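Local coordinates for mitogen activated protein kinase, putative (PDB 4QNY) that probably transfers the gamma-phosphate of ATP to serine or threonine residues of protein substrates, as mitogen-activated protein kinases do, and here binds a magnesium-ATP analogue, at residues R17-Y22 / N88-E93; A50-N55 / F101-D106; W210-I215 / R289-F294. One frame throughout, in Å; residues are numbered along the deposited sequence.

Contact 1 (R17-Y22 / N88-E93); sequences RLDDRY and NILTPE
The linker that carries the chain from helix 8-16 into strand 22-31 lies along the outer strand 86-90 of the N-lobe sheet, and L90 is the side chain around which they meet. L90 CG is anti to its carbonyl carbon (chi1 -54°), which carries the branch toward the linker, and its two methyls then meet different partners. L90 CD1 reaches Y22 tip to tip, 3.7 Å from Y22 CE2, while L90 CD2 sits 3.9 Å from D19 CB. Behind the methyls, L90 CB is touched by L18 CD1 at 3.9 Å. The second branch of L18 turns to the backbone beyond the strand, where L18 CD2 packs 3.6 Å from P92 N and, more loosely, 4.1 Å from P92 CG. This hydrocarbon cluster is the tight part, and L18, Y22 and L90 extend it onto Y102 and M51 of the inner strands.

Looser, more polar ground borders it. D19 and R21 are partly exposed; D19 OD1 accepts from R21 N at 3.1 Å, an Asx turn that bends the linker just before the strand. The R21 guanidinium places one face toward N88 ND2, yet its salt bridge is with D41.

A single hydrogen bond joins the segments. N88 ND2 donates to Y22 OH at 3.1 Å, bent at 145°; the hydroxyl lies a little out of the amide plane, and ND2 meets the ring at its edge, the two planes 70° apart. On its other side the amide is held weakly, I89 N reaching N88 OD1. R21 CB lies over the rim of one tyrosine face. The chemistry thus implies a contact held mainly by apolar packing, in which one amide-phenol bond settles the tyrosine hydroxyl beside the buried N88 of the edge strand.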
loop_
_atom_site.group_PDB
_atom_site.type_symbol
_atom_site.label_atom_id
_atom_site.label_comp_id
_atom_site.label_asym_id
_atom_site.label_seq_id
_atom_site.Cartn_x
_atom_site.Cartn_y
_atom_site.Cartn_z
ATOM N N ARG A 17 13.452 -4.109 27.404
ATOM C CA ARG A 17 13.624 -5.527 27.704
ATOM C C ARG A 17 13.985 -6.312 26.446
ATOM O O ARG A 17 14.361 -7.482 26.518
ATOM C CB ARG A 17 12.360 -6.103 28.348
ATOM C CG ARG A 17 12.126 -5.631 29.777
ATOM C CD ARG A 17 11.021 -6.424 30.462
ATOM N NE ARG A 17 9.695 -6.078 29.958
ATOM C CZ ARG A 17 8.922 -5.132 30.483
ATOM N NH1 ARG A 17 9.343 -4.434 31.530
ATOM N NH2 ARG A 17 7.728 -4.883 29.961
ATOM N N LEU A 18 13.867 -5.661 25.294
ATOM C CA LEU A 18 14.274 -6.258 24.029
ATOM C C LEU A 18 15.635 -5.718 23.609
ATOM O O LEU A 18 16.571 -6.479 23.362
ATOM C CB LEU A 18 13.237 -5.981 22.939
ATOM C CG LEU A 18 11.827 -6.513 23.191
ATOM C CD1 LEU A 18 10.882 -6.046 22.098
ATOM C CD2 LEU A 18 11.838 -8.029 23.281
ATOM N N ASP A 19 15.734 -4.394 23.530
ATOM C CA ASP A 19 16.982 -3.733 23.176
ATOM C C ASP A 19 17.015 -2.332 23.782
ATOM O O ASP A 19 16.111 -1.526 23.558
ATOM C CB ASP A 19 17.148 -3.667 21.656
ATOM C CG ASP A 19 18.594 -3.481 21.231
ATOM O OD1 ASP A 19 19.351 -2.805 21.959
ATOM O OD2 ASP A 19 18.974 -4.013 20.166
ATOM N N ASP A 20 18.066 -2.049 24.546
ATOM C CA ASP A 20 18.186 -0.785 25.265
ATOM C C ASP A 20 18.501 0.385 24.332
ATOM O O ASP A 20 18.505 1.541 24.756
ATOM C CB ASP A 20 19.265 -0.898 26.344
ATOM C CG ASP A 20 18.838 -0.282 27.663
ATOM O OD1 ASP A 20 17.618 -0.221 27.924
ATOM O OD2 ASP A 20 19.722 0.135 28.440
ATOM N N ARG A 21 18.758 0.073 23.065
ATOM C CA ARG A 21 19.141 1.070 22.068
ATOM C C ARG A 21 18.121 2.191 21.882
ATOM O O ARG A 21 18.481 3.367 21.833
ATOM C CB ARG A 21 19.381 0.390 20.715
ATOM C CG ARG A 21 20.748 -0.253 20.571
ATOM C CD ARG A 21 20.837 -1.148 19.339
ATOM N NE ARG A 21 20.671 -0.415 18.085
ATOM C CZ ARG A 21 21.169 -0.812 16.919
ATOM N NH1 ARG A 21 21.875 -1.932 16.844
ATOM N NH2 ARG A 21 20.969 -0.088 15.826
ATOM N N TYR A 22 16.849 1.820 21.789
ATOM C CA TYR A 22 15.826 2.732 21.289
ATOM C C TYR A 22 15.134 3.565 22.365
ATOM O O TYR A 22 14.583 3.032 23.330
ATOM C CB TYR A 22 14.788 1.934 20.497
ATOM C CG TYR A 22 15.409 1.111 19.390
ATOM C CD1 TYR A 22 15.798 1.703 18.196
ATOM C CD2 TYR A 22 15.625 -0.252 19.547
ATOM C CE1 TYR A 22 16.375 0.960 17.183
ATOM C CE2 TYR A 22 16.202 -1.004 18.538
ATOM C CZ TYR A 22 16.575 -0.393 17.359
ATOM O OH TYR A 22 17.149 -1.135 16.353
ATOM N N ASN A 88 15.837 -3.324 11.904
ATOM C CA ASN A 88 15.941 -4.335 12.954
ATOM C C ASN A 88 14.640 -5.096 13.205
ATOM O O ASN A 88 13.558 -4.640 12.837
ATOM C CB ASN A 88 16.409 -3.682 14.258
ATOM C CG ASN A 88 17.238 -4.618 15.116
ATOM O OD1 ASN A 88 17.093 -5.839 15.045
ATOM N ND2 ASN A 88 18.114 -4.048 15.935
ATOM N N ILE A 89 14.765 -6.263 13.833
ATOM C CA ILE A 89 13.616 -7.055 14.264
ATOM C C ILE A 89 13.781 -7.455 15.730
ATOM O O ILE A 89 14.576 -8.335 16.056
ATOM C CB ILE A 89 13.436 -8.328 13.411
ATOM C CG1 ILE A 89 13.327 -7.979 11.924
ATOM C CG2 ILE A 89 12.209 -9.106 13.867
ATOM C CD1 ILE A 89 12.063 -7.231 11.565
ATOM N N LEU A 90 13.025 -6.805 16.609
ATOM C CA LEU A 90 13.131 -7.055 18.043
ATOM C C LEU A 90 12.134 -8.110 18.508
ATOM O O LEU A 90 10.923 -7.902 18.451
ATOM C CB LEU A 90 12.920 -5.760 18.827
ATOM C CG LEU A 90 13.816 -4.583 18.438
ATOM C CD1 LEU A 90 13.533 -3.382 19.328
ATOM C CD2 LEU A 90 15.284 -4.974 18.507
ATOM N N THR A 91 12.653 -9.239 18.979
ATOM C CA THR A 91 11.822 -10.342 19.446
ATOM C C THR A 91 12.218 -10.775 20.857
ATOM O O THR A 91 13.390 -10.709 21.219
ATOM C CB THR A 91 11.927 -11.546 18.501
ATOM O OG1 THR A 91 13.310 -11.857 18.296
ATOM C CG2 THR A 91 11.283 -11.235 17.157
ATOM N N PRO A 92 11.235 -11.211 21.662
ATOM C CA PRO A 92 11.510 -11.710 23.015
ATOM C C PRO A 92 12.332 -12.995 22.999
ATOM O O PRO A 92 12.040 -13.901 22.217
ATOM C CB PRO A 92 10.112 -11.966 23.590
ATOM C CG PRO A 92 9.190 -11.144 22.750
ATOM C CD PRO A 92 9.791 -11.155 21.382
ATOM N N GLU A 93 13.343 -13.072 23.857
ATOM C CA GLU A 93 14.214 -14.241 23.917
ATOM C C GLU A 93 13.474 -15.470 24.438
ATOM O O GLU A 93 13.776 -16.598 24.051
ATOM C CB GLU A 93 15.433 -13.954 24.794
#

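Contact 2 (A50-N55 / F101-D106); sequences AMKRVN and FYIVMD. With ANP (phosphoaminophosphonic acid-adenylate ester), chain D.
Two aromatic rings lie on opposite faces of this strand pair, and each receives an aliphatic group from the residue across from it. Over one face of the Y102 ring runs R53, whose CG stands 4.0 Å from the ring centroid in a CH-pi contact displaced toward the rim. R53 CG is anti to its backbone N (chi1 -171°) and the chain stays extended to NE, so the guanidinium passes the phenol with its plane 76° from the ring and Y102 OH at its edge. Both polar ends converge on E14 of helix 8-16, which bridges to R53 NE and bonds Y102 OH. M51, bent at chi3, brings its CE obliquely to Y102 CD1 at 3.7 Å. On the other face of the sheet, V54 CG2 sits over the F101 ring, again 4.0 Å from the centroid; F101 CG takes the crowded position between backbone N and carbonyl carbon, laying the ring alongside the valine, where I68 and I72 of helix 62-77 also pack.

The pair belongs to the five-stranded antiparallel sheet of the protein kinase N-lobe, and strand 101-106 leads into the hinge. A50, K52 and V54 form hydrogen-bonded pairs with M105, I103 and F101; the straightest bond, K52 N to I103 O, spans 2.6 Å at 171°, whereas F101 N to V54 O is weak. K52, the lysine of the kinase Ala-x-Lys motif, leaves the face it shares with I103 as a fully extended chain. Its NZ donates to ANP O2A at 2.8 Å and also grips O2G and O3A, with E71 as salt-bridge partner, which probably keeps the amine protonated. The adenine is met by A50 CB and M105 CE, and its N6 donates to D106 O at 2.6 Å.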
loop_
_atom_site.group_PDB
_atom_site.type_symbol
_atom_site.label_atom_id
_atom_site.label_comp_id
_atom_site.label_asym_id
_atom_site.label_seq_id
_atom_site.Cartn_x
_atom_site.Cartn_y
_atom_site.Cartn_z
ATOM N N ALA A 50 11.737 4.538 12.945
ATOM C CA ALA A 50 10.352 4.137 13.170
ATOM C C ALA A 50 10.266 2.722 13.731
ATOM O O ALA A 50 10.973 1.819 13.283
ATOM C CB ALA A 50 9.556 4.242 11.879
ATOM N N MET A 51 9.392 2.536 14.714
ATOM C CA MET A 51 9.201 1.232 15.334
ATOM C C MET A 51 7.743 0.792 15.254
ATOM O O MET A 51 6.846 1.489 15.729
ATOM C CB MET A 51 9.665 1.254 16.791
ATOM C CG MET A 51 11.151 1.519 16.960
ATOM S SD MET A 51 11.703 1.297 18.660
ATOM C CE MET A 51 11.332 -0.437 18.913
ATOM N N LYS A 52 7.520 -0.370 14.651
ATOM C CA LYS A 52 6.175 -0.891 14.445
ATOM C C LYS A 52 5.898 -2.076 15.367
ATOM O O LYS A 52 6.457 -3.158 15.185
ATOM C CB LYS A 52 5.990 -1.298 12.981
ATOM C CG LYS A 52 4.589 -1.755 12.615
ATOM C CD LYS A 52 4.501 -2.058 11.128
ATOM C CE LYS A 52 3.096 -2.460 10.719
ATOM N NZ LYS A 52 3.001 -2.708 9.254
ATOM N N ARG A 53 5.036 -1.866 16.357
ATOM C CA ARG A 53 4.708 -2.916 17.314
ATOM C C ARG A 53 3.656 -3.866 16.756
ATOM O O ARG A 53 2.683 -3.438 16.135
ATOM C CB ARG A 53 4.216 -2.314 18.635
ATOM C CG ARG A 53 4.057 -3.331 19.762
ATOM C CD ARG A 53 3.471 -2.697 21.018
ATOM N NE ARG A 53 3.491 -3.610 22.159
ATOM C CZ ARG A 53 2.488 -4.416 22.494
ATOM N NH1 ARG A 53 1.375 -4.429 21.774
ATOM N NH2 ARG A 53 2.598 -5.211 23.551
ATOM N N VAL A 54 3.862 -5.158 16.979
ATOM C CA VAL A 54 2.884 -6.174 16.615
ATOM C C VAL A 54 2.300 -6.783 17.886
ATOM O O VAL A 54 3.028 -7.372 18.683
ATOM C CB VAL A 54 3.512 -7.277 15.747
ATOM C CG1 VAL A 54 2.484 -8.338 15.411
ATOM C CG2 VAL A 54 4.107 -6.680 14.479
ATOM N N ASN A 55 0.991 -6.639 18.081
ATOM C CA ASN A 55 0.372 -7.068 19.333
ATOM C C ASN A 55 -0.071 -8.531 19.335
ATOM O O ASN A 55 0.090 -9.246 18.346
ATOM C CB ASN A 55 -0.817 -6.162 19.677
ATOM C CG ASN A 55 -1.837 -6.069 18.558
ATOM O OD1 ASN A 55 -1.917 -6.939 17.691
ATOM N ND2 ASN A 55 -2.630 -5.003 18.577
ATOM N N PHE A 101 6.148 -8.340 19.280
ATOM C CA PHE A 101 7.492 -8.022 18.804
ATOM C C PHE A 101 7.487 -6.718 18.011
ATOM O O PHE A 101 6.430 -6.228 17.611
ATOM C CB PHE A 101 8.063 -9.169 17.961
ATOM C CG PHE A 101 7.531 -9.229 16.560
ATOM C CD1 PHE A 101 6.317 -9.833 16.290
ATOM C CD2 PHE A 101 8.262 -8.703 15.506
ATOM C CE1 PHE A 101 5.831 -9.898 15.000
ATOM C CE2 PHE A 101 7.783 -8.764 14.217
ATOM C CZ PHE A 101 6.565 -9.363 13.962
ATOM N N TYR A 102 8.673 -6.158 17.792
ATOM C CA TYR A 102 8.800 -4.852 17.153
ATOM C C TYR A 102 9.491 -4.907 15.794
ATOM O O TYR A 102 10.485 -5.611 15.612
ATOM C CB TYR A 102 9.562 -3.889 18.067
ATOM C CG TYR A 102 8.729 -3.326 19.194
ATOM C CD1 TYR A 102 8.081 -2.106 19.060
ATOM C CD2 TYR A 102 8.587 -4.016 20.392
ATOM C CE1 TYR A 102 7.318 -1.586 20.087
ATOM C CE2 TYR A 102 7.825 -3.502 21.424
ATOM C CZ TYR A 102 7.193 -2.287 21.266
ATOM O OH TYR A 102 6.433 -1.770 22.287
ATOM N N ILE A 103 8.951 -4.149 14.847
ATOM C CA ILE A 103 9.570 -3.977 13.540
ATOM C C ILE A 103 10.218 -2.601 13.463
ATOM O O ILE A 103 9.544 -1.582 13.623
ATOM C CB ILE A 103 8.545 -4.126 12.400
ATOM C CG1 ILE A 103 7.881 -5.502 12.456
ATOM C CG2 ILE A 103 9.212 -3.901 11.052
ATOM C CD1 ILE A 103 6.684 -5.635 11.542
ATOM N N VAL A 104 11.525 -2.573 13.225
ATOM C CA VAL A 104 12.266 -1.318 13.196
ATOM C C VAL A 104 12.606 -0.901 11.768
ATOM O O VAL A 104 13.338 -1.598 11.064
ATOM C CB VAL A 104 13.562 -1.418 14.019
ATOM C CG1 VAL A 104 14.357 -0.130 13.916
ATOM C CG2 VAL A 104 13.239 -1.739 15.471
ATOM N N MET A 105 12.073 0.243 11.351
ATOM C CA MET A 105 12.261 0.735 9.990
ATOM C C MET A 105 12.846 2.143 9.968
ATOM O O MET A 105 12.870 2.830 10.990
ATOM C CB MET A 105 10.930 0.728 9.236
ATOM C CG MET A 105 10.152 -0.569 9.340
ATOM S SD MET A 105 8.404 -0.322 8.979
ATOM C CE MET A 105 7.927 0.743 10.339
ATOM N N ASP A 106 13.312 2.567 8.796
ATOM C CA ASP A 106 13.734 3.949 8.597
ATOM C C ASP A 106 12.550 4.886 8.809
ATOM O O ASP A 106 11.401 4.500 8.597
ATOM C CB ASP A 106 14.321 4.148 7.198
ATOM C CG ASP A 106 15.651 3.444 7.016
ATOM O OD1 ASP A 106 16.493 3.515 7.936
ATOM O OD2 ASP A 106 15.856 2.824 5.952
HETATM P PG ANP D . -0.370 -3.779 8.918
HETATM O O1G ANP D . 0.031 -3.547 10.341
HETATM O O2G ANP D . 0.857 -4.377 8.129
HETATM O O3G ANP D . -1.558 -4.823 8.875
HETATM P PB ANP D . -0.744 -0.979 9.158
HETATM O O1B ANP D . -1.369 -1.241 10.490
HETATM O O2B ANP D . -1.500 0.199 8.479
HETATM N N3B ANP D . -0.867 -2.337 8.173
HETATM P PA ANP D . 1.507 0.489 8.482
HETATM O O1A ANP D . 0.713 0.888 7.297
HETATM O O2A ANP D . 2.869 -0.108 8.118
HETATM O O3A ANP D . 0.761 -0.614 9.365
HETATM O "O5'" ANP D . 1.677 1.765 9.406
HETATM C "C5'" ANP D . 0.557 2.593 9.780
HETATM C "C4'" ANP D . 0.956 4.044 9.663
HETATM O "O4'" ANP D . 2.185 4.273 10.381
HETATM C "C3'" ANP D . 1.241 4.534 8.251
HETATM O "O3'" ANP D . 0.038 4.903 7.585
HETATM C "C2'" ANP D . 2.148 5.739 8.504
HETATM O "O2'" ANP D . 1.395 6.914 8.785
HETATM C "C1'" ANP D . 2.933 5.296 9.746
HETATM N N9 ANP D . 4.263 4.777 9.445
HETATM C C8 ANP D . 4.595 3.487 9.136
HETATM N N7 ANP D . 5.876 3.299 8.905
HETATM C C5 ANP D . 6.417 4.564 9.076
HETATM C C6 ANP D . 7.741 5.046 8.973
HETATM N N6 ANP D . 8.789 4.282 8.661
HETATM N N1 ANP D . 7.946 6.362 9.205
HETATM C C2 ANP D . 6.900 7.133 9.516
HETATM N N3 ANP D . 5.615 6.791 9.642
HETATM C C4 ANP D . 5.443 5.486 9.407
#

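Contact 3 (W210-I215 / R289-F294); sequences WGIGCI and RHMLVF
L292, the first residue past the end of helix 282-291, reaches into the angle between an indole and a helix backbone. Its CB stands 4.0 Å from W210 CZ3, at the far rim of the ring. CG, anti to the carbonyl carbon (chi1 -65°), comes alongside the backbone of G213. From there the branches divide: L292 CD1 approaches G213 O at 4.1 Å, while L292 CD2 turns over the indole, 3.7 Å from the centroid of the six-membered ring of W210 and only 8° off its normal. This is a well-centred CH-pi contact, and C214 SG touches the same methyl at 4.2 Å.

The kinase C-lobe is mostly helical, and here the end of helix 282-291 packs on helix 206-219, the central helix known in kinases as αF. G213, which has no side chain, lets the backbones come close, its CA 5.0 Å from M291 CA. M291 lies against the same glycine, its CB 3.8 Å from G213 CA. Beyond CG the methionine is extended, and M291 CE ends 3.7 Å from I212 CG2, in a layer continued by L135 and L138 of helix 124-143.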
loop_
_atom_site.group_PDB
_atom_site.type_symbol
_atom_site.label_atom_id
_atom_site.label_comp_id
_atom_site.label_asym_id
_atom_site.label_seq_id
_atom_site.Cartn_x
_atom_site.Cartn_y
_atom_site.Cartn_z
ATOM N N TRP A 210 -4.108 0.516 -10.375
ATOM C CA TRP A 210 -5.392 1.130 -10.055
ATOM C C TRP A 210 -5.274 2.006 -8.814
ATOM O O TRP A 210 -5.824 3.105 -8.763
ATOM C CB TRP A 210 -6.465 0.057 -9.845
ATOM C CG TRP A 210 -7.815 0.618 -9.509
ATOM C CD1 TRP A 210 -8.312 0.866 -8.263
ATOM C CD2 TRP A 210 -8.838 1.007 -10.434
ATOM N NE1 TRP A 210 -9.582 1.385 -8.355
ATOM C CE2 TRP A 210 -9.927 1.480 -9.677
ATOM C CE3 TRP A 210 -8.939 0.999 -11.829
ATOM C CZ2 TRP A 210 -11.102 1.941 -10.267
ATOM C CZ3 TRP A 210 -10.107 1.456 -12.412
ATOM C CH2 TRP A 210 -11.172 1.922 -11.632
ATOM N N GLY A 211 -4.547 1.508 -7.818
ATOM C CA GLY A 211 -4.320 2.245 -6.589
ATOM C C GLY A 211 -3.563 3.538 -6.817
ATOM O O GLY A 211 -3.843 4.548 -6.176
ATOM N N ILE A 212 -2.603 3.509 -7.737
ATOM C CA ILE A 212 -1.831 4.697 -8.084
ATOM C C ILE A 212 -2.715 5.721 -8.791
ATOM O O ILE A 212 -2.592 6.927 -8.566
ATOM C CB ILE A 212 -0.623 4.344 -8.978
ATOM C CG1 ILE A 212 0.344 3.435 -8.222
ATOM C CG2 ILE A 212 0.100 5.599 -9.439
ATOM C CD1 ILE A 212 0.941 4.070 -6.982
ATOM N N GLY A 213 -3.616 5.229 -9.637
ATOM C CA GLY A 213 -4.569 6.084 -10.320
ATOM C C GLY A 213 -5.472 6.812 -9.344
ATOM O O GLY A 213 -5.725 8.006 -9.492
ATOM N N CYS A 214 -5.957 6.088 -8.340
ATOM C CA CYS A 214 -6.772 6.688 -7.290
ATOM C C CYS A 214 -5.984 7.760 -6.550
ATOM O O CYS A 214 -6.503 8.833 -6.244
ATOM C CB CYS A 214 -7.256 5.622 -6.306
ATOM S SG CYS A 214 -8.306 4.347 -7.028
ATOM N N ILE A 215 -4.721 7.457 -6.267
ATOM C CA ILE A 215 -3.831 8.398 -5.599
ATOM C C ILE A 215 -3.556 9.607 -6.492
ATOM O O ILE A 215 -3.544 10.746 -6.023
ATOM C CB ILE A 215 -2.504 7.721 -5.202
ATOM C CG1 ILE A 215 -2.751 6.676 -4.112
ATOM C CG2 ILE A 215 -1.495 8.749 -4.716
ATOM C CD1 ILE A 215 -1.543 5.825 -3.792
ATOM N N ARG A 289 -6.606 8.707 -16.752
ATOM C CA ARG A 289 -7.620 7.959 -17.487
ATOM C C ARG A 289 -7.187 6.519 -17.743
ATOM O O ARG A 289 -7.966 5.582 -17.560
ATOM C CB ARG A 289 -7.925 8.651 -18.818
ATOM C CG ARG A 289 -8.767 7.823 -19.775
ATOM C CD ARG A 289 -8.465 8.182 -21.223
ATOM N NE ARG A 289 -7.075 7.900 -21.570
ATOM C CZ ARG A 289 -6.639 6.725 -22.018
ATOM N NH1 ARG A 289 -7.486 5.717 -22.174
ATOM N NH2 ARG A 289 -5.356 6.557 -22.309
ATOM N N HIS A 290 -5.938 6.351 -18.163
ATOM C CA HIS A 290 -5.426 5.039 -18.533
ATOM C C HIS A 290 -5.144 4.174 -17.303
ATOM O O HIS A 290 -5.254 2.949 -17.359
ATOM C CB HIS A 290 -4.159 5.187 -19.380
ATOM C CG HIS A 290 -3.928 4.050 -20.325
ATOM N ND1 HIS A 290 -3.010 4.110 -21.351
ATOM C CD2 HIS A 290 -4.499 2.824 -20.401
ATOM C CE1 HIS A 290 -3.023 2.970 -22.018
ATOM N NE2 HIS A 290 -3.917 2.172 -21.462
ATOM N N MET A 291 -4.782 4.815 -16.196
ATOM C CA MET A 291 -4.557 4.107 -14.939
ATOM C C MET A 291 -5.865 3.579 -14.361
ATOM O O MET A 291 -5.874 2.596 -13.621
ATOM C CB MET A 291 -3.875 5.016 -13.914
ATOM C CG MET A 291 -2.365 5.107 -14.051
ATOM S SD MET A 291 -1.637 6.197 -12.812
ATOM C CE MET A 291 0.108 5.950 -13.126
ATOM N N LEU A 292 -6.966 4.240 -14.698
ATOM C CA LEU A 292 -8.266 3.876 -14.149
ATOM C C LEU A 292 -9.172 3.257 -15.207
ATOM O O LEU A 292 -10.353 3.594 -15.303
ATOM C CB LEU A 292 -8.938 5.099 -13.520
ATOM C CG LEU A 292 -8.223 5.681 -12.295
ATOM C CD1 LEU A 292 -8.910 6.950 -11.811
ATOM C CD2 LEU A 292 -8.152 4.651 -11.178
ATOM N N VAL A 293 -8.613 2.348 -15.998
ATOM C CA VAL A 293 -9.388 1.607 -16.984
ATOM C C VAL A 293 -9.992 0.367 -16.335
ATOM O O VAL A 293 -9.310 -0.350 -15.601
ATOM C CB VAL A 293 -8.525 1.198 -18.197
ATOM C CG1 VAL A 293 -9.290 0.252 -19.112
ATOM C CG2 VAL A 293 -8.071 2.430 -18.961
ATOM N N PHE A 294 -11.276 0.135 -16.599
ATOM C CA PHE A 294 -12.018 -0.988 -16.026
ATOM C C PHE A 294 -11.313 -2.327 -16.234
ATOM O O PHE A 294 -10.935 -2.997 -15.271
ATOM C CB PHE A 294 -13.426 -1.036 -16.626
ATOM C CG PHE A 294 -14.249 -2.200 -16.155
ATOM C CD1 PHE A 294 -14.912 -2.153 -14.940
ATOM C CD2 PHE A 294 -14.374 -3.338 -16.938
ATOM C CE1 PHE A 294 -15.674 -3.222 -14.509
ATOM C CE2 PHE A 294 -15.132 -4.410 -16.513
ATOM C CZ PHE A 294 -15.784 -4.351 -15.299
#

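From the N terminus, the chain leaves helix 8-16 and opens contact 1 at 17-22, then crosses the sheet to 50-55, where contact 2 opens. Strand 86-90 and the turn after it close contact 1; strand 101-106 closes contact 2, so the two loops cross. They touch: strands 86-90 and 101-106 are sheet neighbours, with probable hydrogen bonds L90 O to Y102 N and N88 O to V104 N. Together they tie the N-terminal extension to the sheet and the sheet to the nucleotide. Contact 3 follows in series: helix 206-219 opens it and the end of helix 282-291 closes it, across a largely helical excursion, on the opposite side of the chain's centre.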